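Local coordinates for protein mitochondrial association factor 1 (Toxoplasma gondii, PDB 6BXS) that is encoded at a parasite locus required for the direct manipulation of host mitochondria and carries a macro domain, a fold known for binding ADP-ribose, at residues 91-96 with 109-114; 69-74 with 81-86; 198-203 with 209-214. All coordinates share one frame; numbering follows the deposited sequence.

Interaction 1: residues 91-96 with 109-114; sequences QEIQER and VEIDSG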
ATOM      1  N   GLN A  91      12.106  -3.907   9.207  1.00 23.11           N
ATOM      2  CA  GLN A  91      13.201  -3.526   8.327  1.00 22.28           C
ATOM      3  C   GLN A  91      13.999  -4.748   7.868  1.00 28.16           C
ATOM      4  O   GLN A  91      14.266  -4.907   6.677  1.00 21.58           O
ATOM      5  CB  GLN A  91      14.105  -2.523   9.048  1.00 30.33           C
ATOM      6  CG  GLN A  91      15.224  -1.939   8.215  1.00 34.18           C
ATOM      7  CD  GLN A  91      15.927  -0.801   8.933  1.00 45.03           C
ATOM      8  OE1 GLN A  91      16.478  -0.988  10.018  1.00 56.32           O
ATOM      9  NE2 GLN A  91      15.897   0.389   8.341  1.00 43.78           N
ATOM     10  N   GLU A  92      14.364  -5.611   8.811  1.00 27.81           N
ATOM     11  CA  GLU A  92      15.125  -6.818   8.497  1.00 31.48           C
ATOM     12  C   GLU A  92      14.377  -7.741   7.537  1.00 32.32           C
ATOM     13  O   GLU A  92      14.929  -8.179   6.528  1.00 25.14           O
ATOM     14  CB  GLU A  92      15.459  -7.582   9.778  1.00 35.71           C
ATOM     15  CG  GLU A  92      16.606  -6.986  10.578  1.00 47.51           C
ATOM     16  CD  GLU A  92      16.837  -7.705  11.894  1.00 59.33           C
ATOM     17  OE1 GLU A  92      15.882  -8.321  12.413  1.00 57.82           O
ATOM     18  OE2 GLU A  92      17.975  -7.657  12.407  1.00 61.57           O
ATOM     19  N   ILE A  93      13.123  -8.037   7.861  1.00 26.10           N
ATOM     20  CA  ILE A  93      12.314  -8.936   7.046  1.00 26.33           C
ATOM     21  C   ILE A  93      12.127  -8.407   5.627  1.00 23.06           C
ATOM     22  O   ILE A  93      12.248  -9.156   4.660  1.00 22.87           O
ATOM     23  CB  ILE A  93      10.929  -9.166   7.686  1.00 26.66           C
ATOM     24  CG1 ILE A  93      11.077  -9.989   8.969  1.00 28.87           C
ATOM     25  CG2 ILE A  93       9.991  -9.879   6.710  1.00 24.73           C
ATOM     26  CD1 ILE A  93       9.813 -10.081   9.803  1.00 25.99           C
ATOM     27  N   GLN A  94      11.826  -7.118   5.508  1.00 23.47           N
ATOM     28  CA  GLN A  94      11.499  -6.535   4.213  1.00 20.94           C
ATOM     29  C   GLN A  94      12.741  -6.291   3.351  1.00 24.48           C
ATOM     30  O   GLN A  94      12.658  -6.329   2.124  1.00 21.02           O
ATOM     31  CB  GLN A  94      10.707  -5.240   4.413  1.00 20.82           C
ATOM     32  CG  GLN A  94       9.317  -5.498   5.004  1.00 23.13           C
ATOM     33  CD  GLN A  94       8.408  -4.279   5.016  1.00 21.30           C
ATOM     34  OE1 GLN A  94       7.184  -4.414   4.984  1.00 21.98           O
ATOM     35  NE2 GLN A  94       8.995  -3.089   5.073  1.00 18.67           N
ATOM     36  N   GLU A  95      13.890  -6.060   3.981  1.00 22.03           N
ATOM     37  CA  GLU A  95      15.147  -5.983   3.240  1.00 21.30           C
ATOM     38  C   GLU A  95      15.475  -7.323   2.586  1.00 19.84           C
ATOM     39  O   GLU A  95      15.833  -7.380   1.410  1.00 16.70           O
ATOM     40  CB  GLU A  95      16.303  -5.565   4.154  1.00 26.96           C
ATOM     41  CG  GLU A  95      16.393  -4.075   4.420  1.00 35.05           C
ATOM     42  CD  GLU A  95      17.636  -3.704   5.206  1.00 51.77           C
ATOM     43  OE1 GLU A  95      18.739  -3.735   4.621  1.00 68.08           O
ATOM     44  OE2 GLU A  95      17.515  -3.390   6.409  1.00 48.06           O
ATOM     45  N   ARG A  96      15.358  -8.396   3.363  1.00 22.16           N
ATOM     46  CA  ARG A  96      15.641  -9.743   2.876  1.00 23.00           C
ATOM     47  C   ARG A  96      14.684 -10.154   1.758  1.00 24.00           C
ATOM     48  O   ARG A  96      15.099 -10.732   0.753  1.00 25.64           O
ATOM     49  CB  ARG A  96      15.554 -10.750   4.024  1.00 28.28           C
ATOM     50  CG  ARG A  96      16.620 -10.575   5.093  1.00 50.21           C
ATOM     51  CD  ARG A  96      16.292 -11.389   6.334  1.00 55.65           C
ATOM     52  NE  ARG A  96      17.193 -11.086   7.443  1.00 63.72           N
ATOM     53  CZ  ARG A  96      16.947 -11.396   8.714  1.00 61.41           C
ATOM     54  NH1 ARG A  96      15.823 -12.013   9.049  1.00 60.58           N
ATOM     55  NH2 ARG A  96      17.826 -11.080   9.655  1.00 63.24           N
ATOM     56  N   VAL A 109       7.428 -13.694  -3.766  1.00 28.09           N
ATOM     57  CA  VAL A 109       8.353 -14.435  -2.914  1.00 24.67           C
ATOM     58  C   VAL A 109       7.827 -14.429  -1.486  1.00 25.03           C
ATOM     59  O   VAL A 109       6.906 -13.678  -1.161  1.00 23.19           O
ATOM     60  CB  VAL A 109       9.779 -13.855  -2.971  1.00 24.76           C
ATOM     61  CG1 VAL A 109      10.340 -14.017  -4.376  1.00 26.51           C
ATOM     62  CG2 VAL A 109       9.802 -12.393  -2.545  1.00 27.56           C
ATOM     63  N   GLU A 110       8.419 -15.261  -0.633  1.00 25.12           N
ATOM     64  CA  GLU A 110       7.780 -15.618   0.626  1.00 21.92           C
ATOM     65  C   GLU A 110       8.753 -16.155   1.674  1.00 25.69           C
ATOM     66  O   GLU A 110       9.708 -16.859   1.348  1.00 24.73           O
ATOM     67  CB  GLU A 110       6.692 -16.658   0.339  1.00 31.64           C
ATOM     68  CG  GLU A 110       5.850 -17.087   1.521  1.00 34.39           C
ATOM     69  CD  GLU A 110       4.873 -18.190   1.143  1.00 45.87           C
ATOM     70  OE1 GLU A 110       4.327 -18.149   0.019  1.00 46.72           O
ATOM     71  OE2 GLU A 110       4.657 -19.107   1.962  1.00 48.19           O
ATOM     72  N   ILE A 111       8.494 -15.811   2.932  1.00 24.89           N
ATOM     73  CA  ILE A 111       9.191 -16.406   4.069  1.00 23.47           C
ATOM     74  C   ILE A 111       8.230 -16.526   5.248  1.00 24.12           C
ATOM     75  O   ILE A 111       7.323 -15.707   5.407  1.00 27.79           O
ATOM     76  CB  ILE A 111      10.434 -15.587   4.507  1.00 29.41           C
ATOM     77  CG1 ILE A 111      10.078 -14.115   4.731  1.00 27.47           C
ATOM     78  CG2 ILE A 111      11.560 -15.720   3.488  1.00 34.82           C
ATOM     79  CD1 ILE A 111       9.834 -13.760   6.178  1.00 36.53           C
ATOM     80  N   ASP A 112       8.428 -17.552   6.068  1.00 20.90           N
ATOM     81  CA  ASP A 112       7.569 -17.781   7.223  1.00 25.15           C
ATOM     82  C   ASP A 112       8.061 -16.979   8.424  1.00 25.21           C
ATOM     83  O   ASP A 112       8.722 -17.513   9.315  1.00 23.17           O
ATOM     84  CB  ASP A 112       7.514 -19.273   7.560  1.00 26.63           C
ATOM     85  CG  ASP A 112       6.548 -19.582   8.686  1.00 28.05           C
ATOM     86  OD1 ASP A 112       5.707 -18.717   9.017  1.00 26.45           O
ATOM     87  OD2 ASP A 112       6.622 -20.699   9.234  1.00 31.10           O
ATOM     88  N   SER A 113       7.730 -15.693   8.439  1.00 23.02           N
ATOM     89  CA  SER A 113       8.177 -14.797   9.499  1.00 25.43           C
ATOM     90  C   SER A 113       7.608 -15.188  10.863  1.00 25.70           C
ATOM     91  O   SER A 113       8.192 -14.870  11.901  1.00 23.87           O
ATOM     92  CB  SER A 113       7.792 -13.354   9.166  1.00 26.23           C
ATOM     93  OG  SER A 113       6.431 -13.268   8.779  1.00 29.44           O
ATOM     94  N   GLY A 114       6.476 -15.886  10.856  1.00 25.18           N
ATOM     95  CA  GLY A 114       5.809 -16.278  12.085  1.00 27.20           C
ATOM     96  C   GLY A 114       6.625 -17.220  12.950  1.00 26.48           C
ATOM     97  O   GLY A 114       6.344 -17.388  14.136  1.00 23.81           O
TER
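Ile93 of helix 83-103 meets Ile111 of the outermost strand of the sheet and Ser113 just beyond that strand's end. It points from the helix toward segment 109-114 and divides its two branches between these neighbours. CG2 of Ile93 lies against CD1 of Ile111 at 3.9 Å, the two side chains crossing at a slant. The other branch, extended through chi2 170°, ends with CD1 of Ile93 3.9 Å from CB of Ser113. Ile111 brings its CD1 to the helix with CG1 wedged between its own backbone N and carbonyl carbon, chi1 52°, and its flank is also touched by Leu97, one helical turn beyond Ile93. Next along the helix, Gln94 supplies a polar link to the sheet through its hydrogen bond to His150. The hydroxyl of Ser113 bonds to Ser123 on strand 120-126, while its CB lies against the isoleucine. Phe116 and Phe120 add aromatic cover to Ile93. Ile111 pairs by backbone hydrogen bonds with Ser123, and Glu110 makes a salt bridge to Arg122. Between the two segments themselves, which bury just 95 Å², the contact is purely apolar, without directional bonds.

Interaction 2: residues 69-74 with 81-86; sequences TIIEEA and LTATEL. With SO4 (sulfate ion), chain E.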
ATOM      1  N   THR A  69      -0.540   1.739  15.634  1.00 24.66           N
ATOM      2  CA  THR A  69      -1.670   0.818  15.667  1.00 23.58           C
ATOM      3  C   THR A  69      -1.227  -0.599  16.022  1.00 20.27           C
ATOM      4  O   THR A  69      -1.864  -1.275  16.829  1.00 19.42           O
ATOM      5  CB  THR A  69      -2.402   0.790  14.311  1.00 22.50           C
ATOM      6  OG1 THR A  69      -2.868   2.106  13.991  1.00 26.72           O
ATOM      7  CG2 THR A  69      -3.588  -0.162  14.352  1.00 25.59           C
ATOM      8  N   ILE A  70      -0.142  -1.048  15.401  1.00 23.95           N
ATOM      9  CA  ILE A  70       0.407  -2.373  15.668  1.00 24.56           C
ATOM     10  C   ILE A  70       0.909  -2.478  17.105  1.00 28.24           C
ATOM     11  O   ILE A  70       0.677  -3.480  17.782  1.00 26.02           O
ATOM     12  CB  ILE A  70       1.560  -2.702  14.693  1.00 26.97           C
ATOM     13  CG1 ILE A  70       1.001  -2.936  13.286  1.00 26.15           C
ATOM     14  CG2 ILE A  70       2.343  -3.928  15.168  1.00 28.14           C
ATOM     15  CD1 ILE A  70       2.057  -3.136  12.214  1.00 28.34           C
ATOM     16  N   ILE A  71       1.609  -1.445  17.561  1.00 26.73           N
ATOM     17  CA  ILE A  71       2.175  -1.440  18.905  1.00 28.89           C
ATOM     18  C   ILE A  71       1.074  -1.393  19.965  1.00 32.27           C
ATOM     19  O   ILE A  71       1.150  -2.097  20.971  1.00 32.13           O
ATOM     20  CB  ILE A  71       3.140  -0.252  19.098  1.00 29.60           C
ATOM     21  CG1 ILE A  71       4.388  -0.447  18.232  1.00 32.40           C
ATOM     22  CG2 ILE A  71       3.554  -0.119  20.560  1.00 36.63           C
ATOM     23  CD1 ILE A  71       5.237   0.803  18.068  1.00 28.53           C
ATOM     24  N   GLU A  72       0.059  -0.561  19.742  1.00 27.96           N
ATOM     25  CA  GLU A  72      -1.040  -0.435  20.697  1.00 28.44           C
ATOM     26  C   GLU A  72      -1.753  -1.770  20.882  1.00 29.88           C
ATOM     27  O   GLU A  72      -2.059  -2.171  22.003  1.00 32.75           O
ATOM     28  CB  GLU A  72      -2.042   0.626  20.239  1.00 37.29           C
ATOM     29  CG  GLU A  72      -3.008   1.065  21.341  1.00 44.68           C
ATOM     30  CD  GLU A  72      -4.384   1.463  20.824  1.00 54.35           C
ATOM     31  OE1 GLU A  72      -4.867   0.856  19.845  1.00 55.44           O
ATOM     32  OE2 GLU A  72      -4.987   2.387  21.409  1.00 60.90           O
ATOM     33  N   GLU A  73      -2.020  -2.453  19.774  1.00 29.22           N
ATOM     34  CA  GLU A  73      -2.702  -3.740  19.819  1.00 33.33           C
ATOM     35  C   GLU A  73      -1.821  -4.798  20.479  1.00 29.11           C
ATOM     36  O   GLU A  73      -2.319  -5.693  21.161  1.00 31.03           O
ATOM     37  CB  GLU A  73      -3.100  -4.183  18.409  1.00 32.73           C
ATOM     38  CG  GLU A  73      -3.976  -5.424  18.373  1.00 33.46           C
ATOM     39  CD  GLU A  73      -5.333  -5.205  19.019  1.00 39.39           C
ATOM     40  OE1 GLU A  73      -5.848  -4.067  18.962  1.00 34.22           O
ATOM     41  OE2 GLU A  73      -5.884  -6.173  19.585  1.00 41.12           O
ATOM     42  N   ALA A  74      -0.512  -4.689  20.274  1.00 32.81           N
ATOM     43  CA  ALA A  74       0.438  -5.608  20.894  1.00 34.79           C
ATOM     44  C   ALA A  74       0.419  -5.458  22.412  1.00 37.12           C
ATOM     45  O   ALA A  74       0.388  -6.450  23.141  1.00 33.18           O
ATOM     46  CB  ALA A  74       1.843  -5.368  20.357  1.00 29.93           C
ATOM     47  N   LEU A  81       6.392  -5.208  22.936  1.00 54.83           N
ATOM     48  CA  LEU A  81       6.785  -4.701  21.626  1.00 49.72           C
ATOM     49  C   LEU A  81       7.006  -3.196  21.699  1.00 39.54           C
ATOM     50  O   LEU A  81       6.097  -2.443  22.046  1.00 44.02           O
ATOM     51  CB  LEU A  81       5.722  -5.030  20.573  1.00 39.43           C
ATOM     52  CG  LEU A  81       6.064  -4.627  19.135  1.00 36.09           C
ATOM     53  CD1 LEU A  81       7.237  -5.443  18.606  1.00 32.46           C
ATOM     54  CD2 LEU A  81       4.856  -4.783  18.226  1.00 36.96           C
ATOM     55  N   THR A  82       8.221  -2.768  21.374  1.00 40.43           N
ATOM     56  CA  THR A  82       8.570  -1.353  21.385  1.00 40.79           C
ATOM     57  C   THR A  82       8.718  -0.839  19.960  1.00 29.74           C
ATOM     58  O   THR A  82       8.746  -1.621  19.008  1.00 24.99           O
ATOM     59  CB  THR A  82       9.877  -1.097  22.159  1.00 37.02           C
ATOM     60  OG1 THR A  82      10.979  -1.674  21.450  1.00 34.10           O
ATOM     61  CG2 THR A  82       9.802  -1.697  23.556  1.00 39.68           C
ATOM     62  N   ALA A  83       8.814   0.478  19.821  1.00 28.53           N
ATOM     63  CA  ALA A  83       8.978   1.105  18.516  1.00 26.83           C
ATOM     64  C   ALA A  83      10.241   0.614  17.814  1.00 31.13           C
ATOM     65  O   ALA A  83      10.230   0.363  16.608  1.00 26.26           O
ATOM     66  CB  ALA A  83       9.014   2.618  18.662  1.00 29.10           C
ATOM     67  N   THR A  84      11.326   0.478  18.571  1.00 26.31           N
ATOM     68  CA  THR A  84      12.604   0.063  18.003  1.00 26.84           C
ATOM     69  C   THR A  84      12.579  -1.398  17.561  1.00 21.05           C
ATOM     70  O   THR A  84      13.191  -1.756  16.556  1.00 27.37           O
ATOM     71  CB  THR A  84      13.756   0.263  19.006  1.00 35.35           C
ATOM     72  OG1 THR A  84      13.470  -0.448  20.217  1.00 37.94           O
ATOM     73  CG2 THR A  84      13.939   1.740  19.317  1.00 29.88           C
ATOM     74  N   GLU A  85      11.877  -2.239  18.315  1.00 26.01           N
ATOM     75  CA  GLU A  85      11.719  -3.643  17.946  1.00 23.83           C
ATOM     76  C   GLU A  85      11.036  -3.768  16.590  1.00 26.76           C
ATOM     77  O   GLU A  85      11.547  -4.421  15.678  1.00 24.37           O
ATOM     78  CB  GLU A  85      10.904  -4.398  18.998  1.00 30.69           C
ATOM     79  CG  GLU A  85      11.638  -4.682  20.297  1.00 50.05           C
ATOM     80  CD  GLU A  85      10.784  -5.458  21.282  1.00 65.09           C
ATOM     81  OE1 GLU A  85      10.200  -6.488  20.883  1.00 69.08           O
ATOM     82  OE2 GLU A  85      10.691  -5.036  22.455  1.00 61.78           O
ATOM     83  N   LEU A  86       9.875  -3.134  16.475  1.00 23.70           N
ATOM     84  CA  LEU A  86       9.072  -3.190  15.261  1.00 24.54           C
ATOM     85  C   LEU A  86       9.812  -2.585  14.075  1.00 25.73           C
ATOM     86  O   LEU A  86       9.777  -3.131  12.971  1.00 26.88           O
ATOM     87  CB  LEU A  86       7.742  -2.464  15.479  1.00 26.26           C
ATOM     88  CG  LEU A  86       6.835  -2.299  14.257  1.00 22.69           C
ATOM     89  CD1 LEU A  86       6.556  -3.634  13.590  1.00 24.10           C
ATOM     90  CD2 LEU A  86       5.536  -1.625  14.668  1.00 27.28           C
TER
HETATM   91  S   SO4 E 502      -6.883   2.760  13.211  1.00 42.51           S
HETATM   92  O1  SO4 E 502      -5.839   2.238  14.089  1.00 38.80           O
HETATM   93  O2  SO4 E 502      -6.311   3.774  12.329  1.00 29.60           O
HETATM   94  O3  SO4 E 502      -7.949   3.361  14.010  1.00 40.01           O
HETATM   95  O4  SO4 E 502      -7.436   1.669  12.413  1.00 33.59           O
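Ile71 and Leu81 come together where the chain passes from helix 61-76 into helix 83-103, burying 285 Å² between the two segments. Aliphatic contacts make up this interface. CD2 of Leu81 sits 3.7 Å from CB of Ala74 and 4.0 Å from CG2 of Ile70, so a single methyl touches both residues, one turn apart on the first helix. With its CG anti to the backbone N, chi1 -176°, Leu81 can reach across to that ridge. CD2 of Leu86 approaches from the other helix, 3.9 Å from CG1 of Ile71 and also against CG2 of Ile70, whose side chain it crosses at about a right angle.

Ile71 also meets backbone atoms. Its CG2 lies 3.8 Å from the carbonyl O of Leu81, and CD1 of Ile71 reaches the first turn of helix 83-103, resting 3.8 Å from CA of Ala83.

Polar bonds stay within each segment or lead outward. At the N-cap of helix 83-103, OG1 of Thr82 shares a hydrogen bond of 3.0 Å with OG1 of Thr84. Thr69 bonds to the carbonyl of Glu65 and lies near a sulfate ion, likely picked up from the crystallisation solution, that Arg29 and His159 also hold.

The contact joins two consecutive, steeply inclined helices, 61-76 and 83-103, across their short linker, with Val119, Val156 and Ile57 from surrounding loops packing on Leu81, Ala74 and Leu86 respectively.

Interaction 3: residues 198-203 with 209-214; sequences SEYNKT and KPVEAI. With SO4 (sulfate ion), chain D; SO4 (sulfate ion), chain G.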
ATOM      1  N   SER A 198      -2.973  -9.971  -6.452  1.00 23.63           N
ATOM      2  CA  SER A 198      -3.359 -10.968  -7.445  1.00 26.64           C
ATOM      3  C   SER A 198      -2.621 -12.281  -7.233  1.00 24.27           C
ATOM      4  O   SER A 198      -3.229 -13.348  -7.200  1.00 22.36           O
ATOM      5  CB  SER A 198      -3.084 -10.449  -8.857  1.00 28.13           C
ATOM      6  OG  SER A 198      -3.226 -11.487  -9.810  1.00 23.23           O
ATOM      7  N   GLU A 199      -1.305 -12.190  -7.090  1.00 24.44           N
ATOM      8  CA  GLU A 199      -0.474 -13.372  -6.920  1.00 20.96           C
ATOM      9  C   GLU A 199      -0.743 -14.037  -5.571  1.00 21.20           C
ATOM     10  O   GLU A 199      -0.785 -15.263  -5.474  1.00 23.78           O
ATOM     11  CB  GLU A 199       1.004 -12.996  -7.047  1.00 21.07           C
ATOM     12  CG  GLU A 199       1.870 -14.060  -7.689  1.00 34.05           C
ATOM     13  CD  GLU A 199       1.452 -14.378  -9.113  1.00 32.15           C
ATOM     14  OE1 GLU A 199       1.079 -13.441  -9.849  1.00 39.20           O
ATOM     15  OE2 GLU A 199       1.490 -15.567  -9.491  1.00 40.46           O
ATOM     16  N   TYR A 200      -0.938 -13.227  -4.536  1.00 19.13           N
ATOM     17  CA  TYR A 200      -1.179 -13.750  -3.193  1.00 19.85           C
ATOM     18  C   TYR A 200      -2.513 -14.488  -3.101  1.00 22.43           C
ATOM     19  O   TYR A 200      -2.606 -15.533  -2.460  1.00 22.40           O
ATOM     20  CB  TYR A 200      -1.139 -12.617  -2.162  1.00 18.15           C
ATOM     21  CG  TYR A 200      -1.724 -12.991  -0.819  1.00 20.17           C
ATOM     22  CD1 TYR A 200      -0.965 -13.665   0.130  1.00 23.89           C
ATOM     23  CD2 TYR A 200      -3.036 -12.668  -0.495  1.00 22.08           C
ATOM     24  CE1 TYR A 200      -1.497 -14.008   1.360  1.00 24.07           C
ATOM     25  CE2 TYR A 200      -3.575 -13.006   0.731  1.00 22.84           C
ATOM     26  CZ  TYR A 200      -2.802 -13.676   1.655  1.00 23.18           C
ATOM     27  OH  TYR A 200      -3.337 -14.012   2.878  1.00 25.00           O
ATOM     28  N   ASN A 201      -3.546 -13.948  -3.740  1.00 21.56           N
ATOM     29  CA  ASN A 201      -4.865 -14.572  -3.690  1.00 21.92           C
ATOM     30  C   ASN A 201      -4.905 -15.913  -4.423  1.00 24.74           C
ATOM     31  O   ASN A 201      -5.824 -16.704  -4.221  1.00 23.53           O
ATOM     32  CB  ASN A 201      -5.927 -13.636  -4.271  1.00 22.32           C
ATOM     33  CG  ASN A 201      -6.375 -12.570  -3.283  1.00 23.77           C
ATOM     34  OD1 ASN A 201      -6.147 -12.686  -2.078  1.00 21.71           O
ATOM     35  ND2 ASN A 201      -7.032 -11.532  -3.791  1.00 20.14           N
ATOM     36  N   LYS A 202      -3.907 -16.170  -5.265  1.00 25.53           N
ATOM     37  CA  LYS A 202      -3.828 -17.440  -5.981  1.00 27.27           C
ATOM     38  C   LYS A 202      -3.226 -18.548  -5.121  1.00 26.65           C
ATOM     39  O   LYS A 202      -3.399 -19.728  -5.417  1.00 29.12           O
ATOM     40  CB  LYS A 202      -3.001 -17.294  -7.259  1.00 29.62           C
ATOM     41  CG  LYS A 202      -3.688 -16.537  -8.382  1.00 30.95           C
ATOM     42  CD  LYS A 202      -2.982 -16.786  -9.710  1.00 41.56           C
ATOM     43  CE  LYS A 202      -2.545 -15.495 -10.380  1.00 40.26           C
ATOM     44  NZ  LYS A 202      -1.510 -15.751 -11.420  1.00 40.40           N
ATOM     45  N   THR A 203      -2.511 -18.169  -4.065  1.00 23.86           N
ATOM     46  CA  THR A 203      -1.846 -19.138  -3.201  1.00 26.01           C
ATOM     47  C   THR A 203      -2.849 -19.809  -2.262  1.00 25.72           C
ATOM     48  O   THR A 203      -3.998 -19.377  -2.177  1.00 29.88           O
ATOM     49  CB  THR A 203      -0.733 -18.472  -2.365  1.00 23.00           C
ATOM     50  OG1 THR A 203      -1.315 -17.566  -1.421  1.00 20.73           O
ATOM     51  CG2 THR A 203       0.233 -17.719  -3.261  1.00 25.62           C
ATOM     52  N   LYS A 209      -7.315 -16.611   3.652  1.00 30.61           N
ATOM     53  CA  LYS A 209      -7.257 -15.199   4.006  1.00 31.27           C
ATOM     54  C   LYS A 209      -7.027 -14.331   2.776  1.00 27.27           C
ATOM     55  O   LYS A 209      -5.979 -13.702   2.634  1.00 26.29           O
ATOM     56  CB  LYS A 209      -6.158 -14.968   5.041  1.00 29.25           C
ATOM     57  CG  LYS A 209      -6.435 -15.679   6.354  1.00 31.95           C
ATOM     58  CD  LYS A 209      -5.642 -15.096   7.505  1.00 35.33           C
ATOM     59  CE  LYS A 209      -6.158 -15.625   8.836  1.00 40.99           C
ATOM     60  NZ  LYS A 209      -7.552 -15.169   9.116  1.00 38.50           N
ATOM     61  N   PRO A 210      -8.022 -14.291   1.881  1.00 27.05           N
ATOM     62  CA  PRO A 210      -7.933 -13.489   0.659  1.00 25.38           C
ATOM     63  C   PRO A 210      -8.003 -11.995   0.933  1.00 20.12           C
ATOM     64  O   PRO A 210      -8.620 -11.573   1.913  1.00 22.39           O
ATOM     65  CB  PRO A 210      -9.152 -13.944  -0.145  1.00 21.89           C
ATOM     66  CG  PRO A 210     -10.129 -14.378   0.883  1.00 25.96           C
ATOM     67  CD  PRO A 210      -9.314 -14.990   1.985  1.00 28.12           C
ATOM     68  N   VAL A 211      -7.369 -11.209   0.072  1.00 18.67           N
ATOM     69  CA  VAL A 211      -7.531  -9.763   0.101  1.00 21.11           C
ATOM     70  C   VAL A 211      -8.698  -9.405  -0.807  1.00 23.79           C
ATOM     71  O   VAL A 211      -8.616  -9.557  -2.026  1.00 21.04           O
ATOM     72  CB  VAL A 211      -6.265  -9.029  -0.359  1.00 20.05           C
ATOM     73  CG1 VAL A 211      -6.461  -7.521  -0.260  1.00 19.37           C
ATOM     74  CG2 VAL A 211      -5.067  -9.469   0.473  1.00 24.95           C
ATOM     75  N   GLU A 212      -9.783  -8.932  -0.206  1.00 22.11           N
ATOM     76  CA  GLU A 212     -11.011  -8.657  -0.940  1.00 25.09           C
ATOM     77  C   GLU A 212     -11.099  -7.180  -1.310  1.00 24.64           C
ATOM     78  O   GLU A 212     -11.860  -6.794  -2.196  1.00 23.77           O
ATOM     79  CB  GLU A 212     -12.221  -9.086  -0.110  1.00 23.84           C
ATOM     80  CG  GLU A 212     -12.053 -10.478   0.493  1.00 27.63           C
ATOM     81  CD  GLU A 212     -13.277 -10.959   1.245  1.00 33.20           C
ATOM     82  OE1 GLU A 212     -13.796 -12.043   0.905  1.00 43.13           O
ATOM     83  OE2 GLU A 212     -13.710 -10.266   2.189  1.00 31.51           O
ATOM     84  N   ALA A 213     -10.306  -6.358  -0.631  1.00 20.59           N
ATOM     85  CA  ALA A 213     -10.209  -4.944  -0.960  1.00 21.49           C
ATOM     86  C   ALA A 213      -8.867  -4.401  -0.494  1.00 24.50           C
ATOM     87  O   ALA A 213      -8.261  -4.950   0.427  1.00 22.40           O
ATOM     88  CB  ALA A 213     -11.347  -4.170  -0.324  1.00 26.35           C
ATOM     89  N   ILE A 214      -8.399  -3.338  -1.143  1.00 19.99           N
ATOM     90  CA  ILE A 214      -7.201  -2.642  -0.692  1.00 26.99           C
ATOM     91  C   ILE A 214      -7.497  -1.168  -0.433  1.00 25.73           C
ATOM     92  O   ILE A 214      -8.107  -0.485  -1.257  1.00 21.90           O
ATOM     93  CB  ILE A 214      -6.040  -2.771  -1.704  1.00 27.17           C
ATOM     94  CG1 ILE A 214      -6.517  -2.492  -3.130  1.00 31.63           C
ATOM     95  CG2 ILE A 214      -5.429  -4.163  -1.617  1.00 30.87           C
ATOM     96  CD1 ILE A 214      -5.387  -2.447  -4.147  1.00 36.34           C
TER
HETATM   97  S   SO4 D 501      -7.856 -10.625  -7.519  1.00 29.24           S
HETATM   98  O1  SO4 D 501      -6.640 -10.033  -8.069  1.00 31.79           O
HETATM   99  O2  SO4 D 501      -7.526 -11.868  -6.830  1.00 24.15           O
HETATM  100  O3  SO4 D 501      -8.470  -9.693  -6.580  1.00 26.53           O
HETATM  101  O4  SO4 D 501      -8.791 -10.904  -8.607  1.00 30.50           O
HETATM  102  S   SO4 G 504      -1.220 -13.086 -14.719  1.00 64.38           S
HETATM  103  O1  SO4 G 504      -0.006 -12.307 -14.478  1.00 50.15           O
HETATM  104  O2  SO4 G 504      -1.103 -14.392 -14.075  1.00 52.84           O
HETATM  105  O3  SO4 G 504      -2.374 -12.378 -14.169  1.00 56.85           O
HETATM  106  O4  SO4 G 504      -1.404 -13.269 -16.158  1.00 57.10           O
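The last part of segment 198-203 runs beside the extended chain that leads into strand 213-216, with the CA atoms of Asn201 and Pro210 5.4 Å apart. This joins the helix of a beta-alpha-beta crossover, between parallel strands 166-170 and 213-216, to the chain entering the second of them. The side-chain amide of Asn201 meets the backbone of Val211 in a two-point pairing. The N of Val211 donates to OD1 of Asn201 at 2.9 Å, on a lone pair in the carbonyl plane, and the N-H...O angle of 161° is nearly straight. ND2 of Asn201 returns a bond of 3.1 Å to the O of Val211, tilted a little from that carbonyl's plane. The same ND2 also reaches O2 of a sulfate ion. Tyr200, its CG anti to the backbone N (chi1 165°), extends alongside Lys209 and donates its hydroxyl proton to the O of Lys209 at 2.7 Å, with that oxygen at the ring edge. CG2 of Val211 lies 3.8 Å from CE2 of Tyr200, and Phe124 stacks edge-to-face with the ring. The amine of Lys209 leads away to Asp165. Tyr200 and Asn201 thus satisfy three backbone polar atoms ahead of the strand, and the paired bonds on Val211 fix the rotation of the Asn201 amide.

The three contacts follow one another along the chain and spread over one domain. Interactions 1 and 2 share helix 83-103, which starts in interaction 2 and then runs over the sheet edge in interaction 1; their centres are 17 Å apart and their nearest atoms about 4 Å, without touching. Interactions 1 and 3 reach the same mixed sheet, at its outermost strand 109-111 and at the chain entering the inner strand 213-216, with centres 18 Å apart. Phe124 links them, touching both Glu110 and Tyr200. Interactions 2 and 3 are the most separated, with centres 25 Å apart. Sulfate ions lie beside both.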